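PDB 4CEK: regulator of nonsense transcripts 2 from Homo sapiens, which takes part in nonsense-mediated mRNA decay as the factor UPF2, here represented by its second MIF4G domain, an all-helical module that probably serves as a protein-binding scaffold. Local coordinates for residues N144-K148 with A149-K153; R218-G221 with E222-F226; F265-P268 with E269-L272. All coordinates share one frame; numbering follows the deposited sequence.

Contact 1 (N144-K148 with A149-K153); sequences NMNTK and ANRKK
The guanidinium of R151 reaches back along the chain to the side-chain amide of N146, the two flat groups standing almost perpendicular, with planes 87° apart. R151 NH1 gives a hydrogen bond of 2.7 Å to N146 OD1, arriving from above the amide's carbonyl plane rather than along a lone pair. N146 can present that oxygen because its CG lies anti to the backbone N (chi1 -165°), turning the end of the side chain back toward the helix. K148 CA sits over one face of the guanidinium, near its rim, while R151 NE forms a salt bridge with D185. With an alanine here, N146 OD1 and the D185 carboxylate would probably lose this shared partner, and the backbone at K148 its cover.

N150 reaches the chain further back: its ND2 bonds to M145 O at 2.7 Å, with the acceptor in the plane of the N150 amide and the donor on a lone pair of the carbonyl. Its CB also lies 3.7 Å from T147 CB, packing the two residues at the first turn. T147 itself turns OG1 to N146 O, while T147 O accepts R151 N at 2.7 Å. Side-chain amides and a guanidinium thus tie the linker between helices 131-144 and 148-159 to the first turn of the second, a helix-loop-helix connection in the helical MIF4G fold, with T147 at the N-cap position.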
ATOM      1  N   ASN A 144     -11.597  16.262  14.954  1.00 66.52           N
ATOM      2  CA  ASN A 144     -11.102  16.517  16.310  1.00 59.24           C
ATOM      3  C   ASN A 144      -9.590  16.549  16.464  1.00 61.24           C
ATOM      4  O   ASN A 144      -9.080  16.903  17.545  1.00 63.82           O
ATOM      5  CB  ASN A 144     -11.677  15.465  17.258  1.00 59.49           C
ATOM      6  CG  ASN A 144     -13.146  15.206  16.998  1.00 57.97           C
ATOM      7  OD1 ASN A 144     -13.896  16.127  16.696  1.00 65.67           O
ATOM      8  ND2 ASN A 144     -13.556  13.956  17.086  1.00 56.48           N
ATOM      9  N   MET A 145      -8.857  16.181  15.412  1.00 57.59           N
ATOM     10  CA  MET A 145      -7.423  15.870  15.579  1.00 55.37           C
ATOM     11  C   MET A 145      -6.518  16.411  14.499  1.00 48.28           C
ATOM     12  O   MET A 145      -5.312  16.284  14.614  1.00 48.13           O
ATOM     13  CB  MET A 145      -7.198  14.356  15.647  1.00 57.46           C
ATOM     14  CG  MET A 145      -8.215  13.608  16.479  1.00 61.10           C
ATOM     15  SD  MET A 145      -7.965  11.839  16.410  1.00 57.06           S
ATOM     16  CE  MET A 145      -6.373  11.766  17.178  1.00 58.82           C
ATOM     17  N   ASN A 146      -7.081  17.003  13.462  1.00 45.76           N
ATOM     18  CA  ASN A 146      -6.284  17.488  12.361  1.00 46.31           C
ATOM     19  C   ASN A 146      -5.295  18.599  12.781  1.00 53.40           C
ATOM     20  O   ASN A 146      -5.663  19.645  13.298  1.00 55.95           O
ATOM     21  CB  ASN A 146      -7.187  17.957  11.233  1.00 46.38           C
ATOM     22  CG  ASN A 146      -6.435  18.119   9.947  1.00 51.77           C
ATOM     23  OD1 ASN A 146      -5.267  17.742   9.870  1.00 53.17           O
ATOM     24  ND2 ASN A 146      -7.087  18.671   8.927  1.00 49.67           N
ATOM     25  N   THR A 147      -4.024  18.350  12.525  1.00 61.06           N
ATOM     26  CA  THR A 147      -2.931  19.136  13.069  1.00 54.05           C
ATOM     27  C   THR A 147      -1.697  18.590  12.372  1.00 54.31           C
ATOM     28  O   THR A 147      -1.485  17.371  12.365  1.00 49.71           O
ATOM     29  CB  THR A 147      -2.814  18.904  14.576  1.00 54.70           C
ATOM     30  OG1 THR A 147      -3.801  19.692  15.260  1.00 54.31           O
ATOM     31  CG2 THR A 147      -1.424  19.225  15.070  1.00 57.20           C
ATOM     32  N   LYS A 148      -0.934  19.477  11.745  1.00 50.24           N
ATOM     33  CA  LYS A 148       0.322  19.135  11.107  1.00 54.30           C
ATOM     34  C   LYS A 148       1.065  18.038  11.881  1.00 50.10           C
ATOM     35  O   LYS A 148       1.359  16.978  11.324  1.00 45.35           O
ATOM     36  CB  LYS A 148       1.214  20.376  10.961  1.00 59.05           C
ATOM     37  CG  LYS A 148       2.153  20.312   9.761  1.00 67.14           C
ATOM     38  CD  LYS A 148       3.429  21.120   9.982  1.00 72.94           C
ATOM     39  CE  LYS A 148       4.457  20.855   8.886  1.00 76.25           C
ATOM     40  NZ  LYS A 148       5.321  22.039   8.601  1.00 78.86           N
ATOM     41  N   ALA A 149       1.322  18.276  13.160  1.00 45.52           N
ATOM     42  CA  ALA A 149       1.989  17.294  14.012  1.00 49.74           C
ATOM     43  C   ALA A 149       1.250  15.947  14.063  1.00 50.23           C
ATOM     44  O   ALA A 149       1.865  14.883  14.201  1.00 46.41           O
ATOM     45  CB  ALA A 149       2.151  17.839  15.423  1.00 47.06           C
ATOM     46  N   ASN A 150      -0.070  16.021  14.005  1.00 49.73           N
ATOM     47  CA  ASN A 150      -0.919  14.848  14.100  1.00 51.70           C
ATOM     48  C   ASN A 150      -1.009  14.097  12.770  1.00 53.37           C
ATOM     49  O   ASN A 150      -1.187  12.884  12.762  1.00 50.94           O
ATOM     50  CB  ASN A 150      -2.333  15.226  14.602  1.00 49.10           C
ATOM     51  CG  ASN A 150      -2.395  15.404  16.123  1.00 47.19           C
ATOM     52  OD1 ASN A 150      -1.404  15.190  16.831  1.00 46.60           O
ATOM     53  ND2 ASN A 150      -3.583  15.762  16.638  1.00 44.73           N
ATOM     54  N   ARG A 151      -0.907  14.820  11.658  1.00 51.80           N
ATOM     55  CA  ARG A 151      -0.911  14.187  10.361  1.00 48.81           C
ATOM     56  C   ARG A 151       0.396  13.377  10.202  1.00 51.37           C
ATOM     57  O   ARG A 151       0.402  12.317   9.567  1.00 52.78           O
ATOM     58  CB  ARG A 151      -1.125  15.213   9.245  1.00 43.82           C
ATOM     59  CG  ARG A 151      -2.510  15.826   9.293  1.00 45.64           C
ATOM     60  CD  ARG A 151      -2.918  16.547   8.004  1.00 45.89           C
ATOM     61  NE  ARG A 151      -2.060  17.709   7.747  1.00 52.65           N
ATOM     62  CZ  ARG A 151      -2.075  18.856   8.444  1.00 54.03           C
ATOM     63  NH1 ARG A 151      -2.913  19.047   9.474  1.00 53.58           N
ATOM     64  NH2 ARG A 151      -1.221  19.820   8.122  1.00 54.26           N
ATOM     65  N   LYS A 152       1.481  13.854  10.802  1.00 47.04           N
ATOM     66  CA  LYS A 152       2.757  13.171  10.709  1.00 50.99           C
ATOM     67  C   LYS A 152       2.729  11.903  11.540  1.00 48.12           C
ATOM     68  O   LYS A 152       3.328  10.895  11.174  1.00 47.96           O
ATOM     69  CB  LYS A 152       3.914  14.042  11.213  1.00 59.48           C
ATOM     70  CG  LYS A 152       4.589  14.906  10.165  1.00 68.85           C
ATOM     71  CD  LYS A 152       5.864  15.556  10.733  1.00 78.65           C
ATOM     72  CE  LYS A 152       5.569  16.773  11.625  1.00 82.55           C
ATOM     73  NZ  LYS A 152       6.437  16.837  12.838  1.00 75.80           N
ATOM     74  N   LYS A 153       2.098  11.975  12.697  1.00 44.94           N
ATOM     75  CA  LYS A 153       1.944  10.797  13.530  1.00 43.02           C
ATOM     76  C   LYS A 153       1.041   9.772  12.850  1.00 36.38           C
ATOM     77  O   LYS A 153       1.317   8.595  12.938  1.00 37.34           O
ATOM     78  CB  LYS A 153       1.412  11.170  14.913  1.00 48.38           C
ATOM     79  CG  LYS A 153       2.503  11.342  15.964  1.00 56.38           C
ATOM     80  CD  LYS A 153       2.035  12.102  17.212  1.00 63.13           C
ATOM     81  CE  LYS A 153       2.292  11.323  18.513  1.00 72.59           C
ATOM     82  NZ  LYS A 153       3.729  11.068  18.874  1.00 77.95           N
TER

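Contact 2 (R218-G221 with E222-F226); sequences RFIG and ELTKF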
ATOM      1  N   ARG A 218       2.399  -5.105  -1.072  1.00 33.18           N
ATOM      2  CA  ARG A 218       0.924  -5.156  -0.932  1.00 37.22           C
ATOM      3  C   ARG A 218       0.296  -3.786  -0.630  1.00 33.04           C
ATOM      4  O   ARG A 218      -0.754  -3.450  -1.192  1.00 28.96           O
ATOM      5  CB  ARG A 218       0.482  -6.145   0.155  1.00 42.69           C
ATOM      6  CG  ARG A 218       0.671  -7.611  -0.225  1.00 49.78           C
ATOM      7  CD  ARG A 218       0.009  -8.532   0.780  1.00 55.68           C
ATOM      8  NE  ARG A 218       0.794  -9.749   0.993  1.00 66.74           N
ATOM      9  CZ  ARG A 218       0.588 -10.921   0.383  1.00 69.02           C
ATOM     10  NH1 ARG A 218      -0.394 -11.068  -0.511  1.00 67.70           N
ATOM     11  NH2 ARG A 218       1.384 -11.952   0.663  1.00 62.32           N
ATOM     12  N   PHE A 219       0.954  -3.004   0.227  1.00 30.14           N
ATOM     13  CA  PHE A 219       0.474  -1.660   0.597  1.00 30.40           C
ATOM     14  C   PHE A 219       0.466  -0.777  -0.641  1.00 28.33           C
ATOM     15  O   PHE A 219      -0.535  -0.194  -0.944  1.00 29.40           O
ATOM     16  CB  PHE A 219       1.342  -1.054   1.720  1.00 31.26           C
ATOM     17  CG  PHE A 219       0.599  -0.126   2.675  1.00 32.69           C
ATOM     18  CD1 PHE A 219      -0.647   0.453   2.343  1.00 31.60           C
ATOM     19  CD2 PHE A 219       1.149   0.164   3.943  1.00 31.97           C
ATOM     20  CE1 PHE A 219      -1.309   1.294   3.225  1.00 30.24           C
ATOM     21  CE2 PHE A 219       0.488   1.032   4.821  1.00 34.18           C
ATOM     22  CZ  PHE A 219      -0.743   1.592   4.463  1.00 34.87           C
ATOM     23  N   ILE A 220       1.524  -0.810  -1.444  1.00 29.15           N
ATOM     24  CA  ILE A 220       1.525  -0.081  -2.709  1.00 30.53           C
ATOM     25  C   ILE A 220       0.382  -0.523  -3.630  1.00 33.12           C
ATOM     26  O   ILE A 220      -0.273   0.304  -4.346  1.00 32.59           O
ATOM     27  CB  ILE A 220       2.881  -0.225  -3.439  1.00 29.87           C
ATOM     28  CG1 ILE A 220       3.959   0.516  -2.628  1.00 29.65           C
ATOM     29  CG2 ILE A 220       2.753   0.318  -4.844  1.00 24.95           C
ATOM     30  CD1 ILE A 220       5.426   0.328  -3.025  1.00 26.82           C
ATOM     31  N   GLY A 221       0.099  -1.826  -3.612  1.00 32.94           N
ATOM     32  CA  GLY A 221      -0.996  -2.339  -4.430  1.00 28.63           C
ATOM     33  C   GLY A 221      -2.335  -1.797  -4.016  1.00 26.05           C
ATOM     34  O   GLY A 221      -3.163  -1.455  -4.851  1.00 26.66           O
ATOM     35  N   GLU A 222      -2.594  -1.773  -2.722  1.00 26.62           N
ATOM     36  CA  GLU A 222      -3.903  -1.278  -2.216  1.00 28.90           C
ATOM     37  C   GLU A 222      -4.090   0.222  -2.538  1.00 28.18           C
ATOM     38  O   GLU A 222      -5.122   0.662  -3.059  1.00 28.74           O
ATOM     39  CB  GLU A 222      -3.987  -1.519  -0.709  1.00 31.08           C
ATOM     40  CG  GLU A 222      -4.267  -2.979  -0.328  1.00 31.52           C
ATOM     41  CD  GLU A 222      -5.516  -3.508  -1.040  1.00 31.94           C
ATOM     42  OE1 GLU A 222      -6.492  -2.747  -1.204  1.00 36.13           O
ATOM     43  OE2 GLU A 222      -5.522  -4.665  -1.503  1.00 36.60           O
ATOM     44  N   LEU A 223      -3.022   0.971  -2.333  1.00 26.44           N
ATOM     45  CA  LEU A 223      -2.970   2.381  -2.669  1.00 26.76           C
ATOM     46  C   LEU A 223      -3.142   2.631  -4.150  1.00 28.18           C
ATOM     47  O   LEU A 223      -3.656   3.670  -4.535  1.00 29.12           O
ATOM     48  CB  LEU A 223      -1.655   2.992  -2.136  1.00 27.09           C
ATOM     49  CG  LEU A 223      -1.710   3.202  -0.607  1.00 26.39           C
ATOM     50  CD1 LEU A 223      -0.352   3.430  -0.016  1.00 24.93           C
ATOM     51  CD2 LEU A 223      -2.655   4.365  -0.264  1.00 23.60           C
ATOM     52  N   THR A 224      -2.735   1.681  -4.991  1.00 28.28           N
ATOM     53  CA  THR A 224      -2.854   1.849  -6.436  1.00 27.37           C
ATOM     54  C   THR A 224      -4.316   1.721  -6.806  1.00 30.64           C
ATOM     55  O   THR A 224      -4.844   2.497  -7.655  1.00 31.32           O
ATOM     56  CB  THR A 224      -2.038   0.769  -7.196  1.00 28.55           C
ATOM     57  OG1 THR A 224      -0.653   0.885  -6.836  1.00 28.08           O
ATOM     58  CG2 THR A 224      -2.166   0.908  -8.711  1.00 24.85           C
ATOM     59  N   LYS A 225      -4.980   0.727  -6.196  1.00 31.31           N
ATOM     60  CA  LYS A 225      -6.415   0.514  -6.459  1.00 34.22           C
ATOM     61  C   LYS A 225      -7.223   1.740  -6.030  1.00 32.82           C
ATOM     62  O   LYS A 225      -8.249   2.001  -6.600  1.00 33.76           O
ATOM     63  CB  LYS A 225      -6.955  -0.798  -5.808  1.00 33.52           C
ATOM     64  CG  LYS A 225      -6.550  -2.079  -6.574  1.00 34.93           C
ATOM     65  CD  LYS A 225      -6.980  -3.411  -5.911  1.00 34.24           C
ATOM     66  CE  LYS A 225      -6.405  -3.607  -4.519  1.00 34.20           C
ATOM     67  NZ  LYS A 225      -6.564  -5.002  -3.963  1.00 33.06           N
ATOM     68  N   PHE A 226      -6.738   2.489  -5.042  1.00 34.92           N
ATOM     69  CA  PHE A 226      -7.385   3.734  -4.626  1.00 36.43           C
ATOM     70  C   PHE A 226      -6.910   4.998  -5.398  1.00 38.32           C
ATOM     71  O   PHE A 226      -7.350   6.113  -5.091  1.00 36.96           O
ATOM     72  CB  PHE A 226      -7.185   3.925  -3.113  1.00 36.70           C
ATOM     73  CG  PHE A 226      -8.186   3.173  -2.280  1.00 33.96           C
ATOM     74  CD1 PHE A 226      -9.494   3.570  -2.257  1.00 34.41           C
ATOM     75  CD2 PHE A 226      -7.807   2.088  -1.538  1.00 32.37           C
ATOM     76  CE1 PHE A 226     -10.424   2.888  -1.512  1.00 35.02           C
ATOM     77  CE2 PHE A 226      -8.705   1.401  -0.787  1.00 34.34           C
ATOM     78  CZ  PHE A 226     -10.021   1.802  -0.765  1.00 35.69           C
TER
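With T224 OG1 anti to its own carbonyl carbon (chi1 -60°), the hydroxyl swings back along the helix and donates to I220 O at 2.6 Å. It comes from above the carbonyl plane, 36° out of it, and the same oxygen also accepts a weak bond from T224 N. Beyond the segments, T224 OG1 is hydrogen-bonded to T234 OG1. The ring of F219 leans along the helix until its CD1 meets L223 CD1 at 3.8 Å, the two side chains crossing at a slant.

These are i to i+4 contacts along helix 210-225, a central helix of the MIF4G helical repeat fold, and F219 and L223 both continue onto L194 of helix 185-203. Beneath them the main chain is regular, L223 N bonding F219 O at 3.1 Å and almost straight, 174° at the hydrogen.

On another side, the bend of E222 at chi2 brings its carboxylate to K225. K225 NZ makes a salt bridge of 2.7 Å with E222 OE2, approaching from above the carboxylate plane. E222 OE1 is hydrogen-bonded to Y18 OH, and K225 NZ also bonds T259 O, joining this end of the helix to helix 247-266.

Contact 3 (F265-P268 with E269-L272); sequences FRSP and ESHL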
ATOM      1  N   PHE A 265      -4.585  -4.252 -15.474  1.00 37.81           N
ATOM      2  CA  PHE A 265      -4.828  -4.922 -16.763  1.00 37.57           C
ATOM      3  C   PHE A 265      -6.194  -4.488 -17.309  1.00 34.15           C
ATOM      4  O   PHE A 265      -6.329  -4.203 -18.465  1.00 32.37           O
ATOM      5  CB  PHE A 265      -4.719  -6.457 -16.620  1.00 39.95           C
ATOM      6  CG  PHE A 265      -4.841  -7.202 -17.914  1.00 38.06           C
ATOM      7  CD1 PHE A 265      -3.744  -7.397 -18.713  1.00 41.89           C
ATOM      8  CD2 PHE A 265      -6.055  -7.704 -18.326  1.00 42.76           C
ATOM      9  CE1 PHE A 265      -3.846  -8.081 -19.926  1.00 45.23           C
ATOM     10  CE2 PHE A 265      -6.170  -8.403 -19.538  1.00 45.35           C
ATOM     11  CZ  PHE A 265      -5.059  -8.581 -20.342  1.00 38.43           C
ATOM     12  N   ARG A 266      -7.191  -4.384 -16.455  1.00 37.46           N
ATOM     13  CA  ARG A 266      -8.532  -4.043 -16.908  1.00 43.64           C
ATOM     14  C   ARG A 266      -8.744  -2.550 -17.248  1.00 45.61           C
ATOM     15  O   ARG A 266      -9.538  -2.209 -18.120  1.00 47.63           O
ATOM     16  CB  ARG A 266      -9.549  -4.539 -15.881  1.00 43.27           C
ATOM     17  CG  ARG A 266      -9.583  -6.054 -15.847  1.00 47.57           C
ATOM     18  CD  ARG A 266     -10.421  -6.596 -14.719  1.00 52.86           C
ATOM     19  NE  ARG A 266     -10.337  -8.057 -14.697  1.00 65.85           N
ATOM     20  CZ  ARG A 266     -10.884  -8.854 -13.771  1.00 67.35           C
ATOM     21  NH1 ARG A 266     -11.569  -8.349 -12.744  1.00 68.76           N
ATOM     22  NH2 ARG A 266     -10.721 -10.168 -13.870  1.00 65.59           N
ATOM     23  N   SER A 267      -8.019  -1.671 -16.574  1.00 46.89           N
ATOM     24  CA  SER A 267      -8.122  -0.240 -16.814  1.00 42.64           C
ATOM     25  C   SER A 267      -7.587   0.107 -18.203  1.00 41.81           C
ATOM     26  O   SER A 267      -6.482  -0.296 -18.566  1.00 45.70           O
ATOM     27  CB  SER A 267      -7.353   0.514 -15.716  1.00 42.70           C
ATOM     28  OG  SER A 267      -7.895   0.209 -14.435  1.00 38.92           O
ATOM     29  N   PRO A 268      -8.366   0.843 -19.003  1.00 43.14           N
ATOM     30  CA  PRO A 268      -7.948   1.109 -20.391  1.00 45.58           C
ATOM     31  C   PRO A 268      -6.632   1.880 -20.523  1.00 49.27           C
ATOM     32  O   PRO A 268      -5.853   1.633 -21.437  1.00 46.29           O
ATOM     33  CB  PRO A 268      -9.097   1.941 -20.962  1.00 46.73           C
ATOM     34  CG  PRO A 268      -9.986   2.287 -19.822  1.00 44.22           C
ATOM     35  CD  PRO A 268      -9.733   1.303 -18.735  1.00 44.16           C
ATOM     36  N   GLU A 269      -6.394   2.790 -19.585  1.00 52.23           N
ATOM     37  CA  GLU A 269      -5.194   3.618 -19.580  1.00 50.77           C
ATOM     38  C   GLU A 269      -3.938   2.782 -19.478  1.00 48.81           C
ATOM     39  O   GLU A 269      -2.913   3.100 -20.104  1.00 46.73           O
ATOM     40  CB  GLU A 269      -5.234   4.587 -18.397  1.00 52.29           C
ATOM     41  CG  GLU A 269      -6.423   5.543 -18.412  1.00 59.33           C
ATOM     42  CD  GLU A 269      -7.628   5.054 -17.611  1.00 66.24           C
ATOM     43  OE1 GLU A 269      -8.012   3.859 -17.708  1.00 66.88           O
ATOM     44  OE2 GLU A 269      -8.214   5.891 -16.896  1.00 73.73           O
ATOM     45  N   SER A 270      -4.023   1.720 -18.671  1.00 48.14           N
ATOM     46  CA  SER A 270      -2.860   0.892 -18.313  1.00 45.45           C
ATOM     47  C   SER A 270      -2.825  -0.472 -18.970  1.00 44.65           C
ATOM     48  O   SER A 270      -1.797  -1.148 -18.878  1.00 43.17           O
ATOM     49  CB  SER A 270      -2.813   0.700 -16.791  1.00 41.49           C
ATOM     50  OG  SER A 270      -4.113   0.535 -16.288  1.00 37.69           O
ATOM     51  N   HIS A 271      -3.929  -0.870 -19.611  1.00 44.03           N
ATOM     52  CA  HIS A 271      -4.096  -2.214 -20.144  1.00 42.19           C
ATOM     53  C   HIS A 271      -2.945  -2.667 -20.996  1.00 43.70           C
ATOM     54  O   HIS A 271      -2.358  -3.743 -20.754  1.00 41.81           O
ATOM     55  CB  HIS A 271      -5.407  -2.338 -20.933  1.00 45.70           C
ATOM     56  CG  HIS A 271      -5.494  -3.611 -21.755  1.00 49.45           C
ATOM     57  ND1 HIS A 271      -5.730  -3.605 -23.071  1.00 50.59           N
ATOM     58  CD2 HIS A 271      -5.310  -4.948 -21.397  1.00 48.59           C
ATOM     59  CE1 HIS A 271      -5.704  -4.862 -23.531  1.00 52.55           C
ATOM     60  NE2 HIS A 271      -5.445  -5.677 -22.504  1.00 49.16           N
ATOM     61  N   LEU A 272      -2.589  -1.841 -21.969  1.00 43.89           N
ATOM     62  CA  LEU A 272      -1.607  -2.203 -22.990  1.00 47.02           C
ATOM     63  C   LEU A 272      -0.231  -2.378 -22.417  1.00 43.78           C
ATOM     64  O   LEU A 272       0.532  -3.234 -22.856  1.00 45.48           O
ATOM     65  CB  LEU A 272      -1.587  -1.141 -24.124  1.00 57.28           C
ATOM     66  CG  LEU A 272      -0.513  -1.203 -25.246  1.00 66.29           C
ATOM     67  CD1 LEU A 272      -1.000  -0.628 -26.577  1.00 64.23           C
ATOM     68  CD2 LEU A 272       0.778  -0.497 -24.821  1.00 67.42           C
TER
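The tight turn between helices 247-266 and 268-287, two successive helices of the MIF4G fold, is held together by an aromatic pair and by a backbone carbonyl at the start of the second helix. F265, on the last turn of the first helix, and H271, in the first turn of the next, point the same way and lie side by side. Their rings form a T-shaped (edge-to-face) stack, with centroids 4.8 Å apart and planes at 88°. The imidazole supplies the edge and the phenyl ring the face: H271 CD2 stands 3.7 Å above the phenyl plane, over its centre. Both residues have CG anti to the backbone N, with chi1 of -175° for F265 and 168° for H271, and, with the two helix ends side by side, this sets the rings next to each other. The backbone joins in: F265 O lies 3.2 Å from H271 CD2 and also receives a CA-H...O contact from H271 CA. T274, S275 and L278 of helix 268-287 pack on the phenylalanine as well.

S267, where the chain leaves helical geometry, turns its carbonyl toward the new helix. Its oxygen accepts S270 N at 3.2 Å, the donor lying well above the carbonyl plane, and a weak bond from H271 N. The hydroxyls of these two serines look back to the preceding helix, S267 OG bonding F263 O and S270 OG bonding L264 O, so that both turn residues are fastened to its last turn. S270 OG also packs against S267 CB at 3.3 Å. On the outer side of the bend, E269 lies alongside the pyrrolidine of P268, its chain bent at chi2 until OE1 approaches P268 CD to 3.2 Å.

Contact 2 is buried near the centre of the chain, whereas contacts 1 and 3 are partly buried junctions on opposite sides of that centre, their own centres about 36 Å apart. No two of the three touch; contacts 2 and 3 come nearest, with about 8 Å between closest atoms. Contacts 1 and 3 each join the end of one helix to the start of the next, whereas contact 2 stays within helix 210-225. Helix 247-266, whose last residues belong to contact 3, also packs against the helix of contact 2. Place and chemistry differ together: amide and guanidinium bonds at contact 1, apolar packing with a salt bridge at contact 2, and an aromatic pair with serine bonds at contact 3.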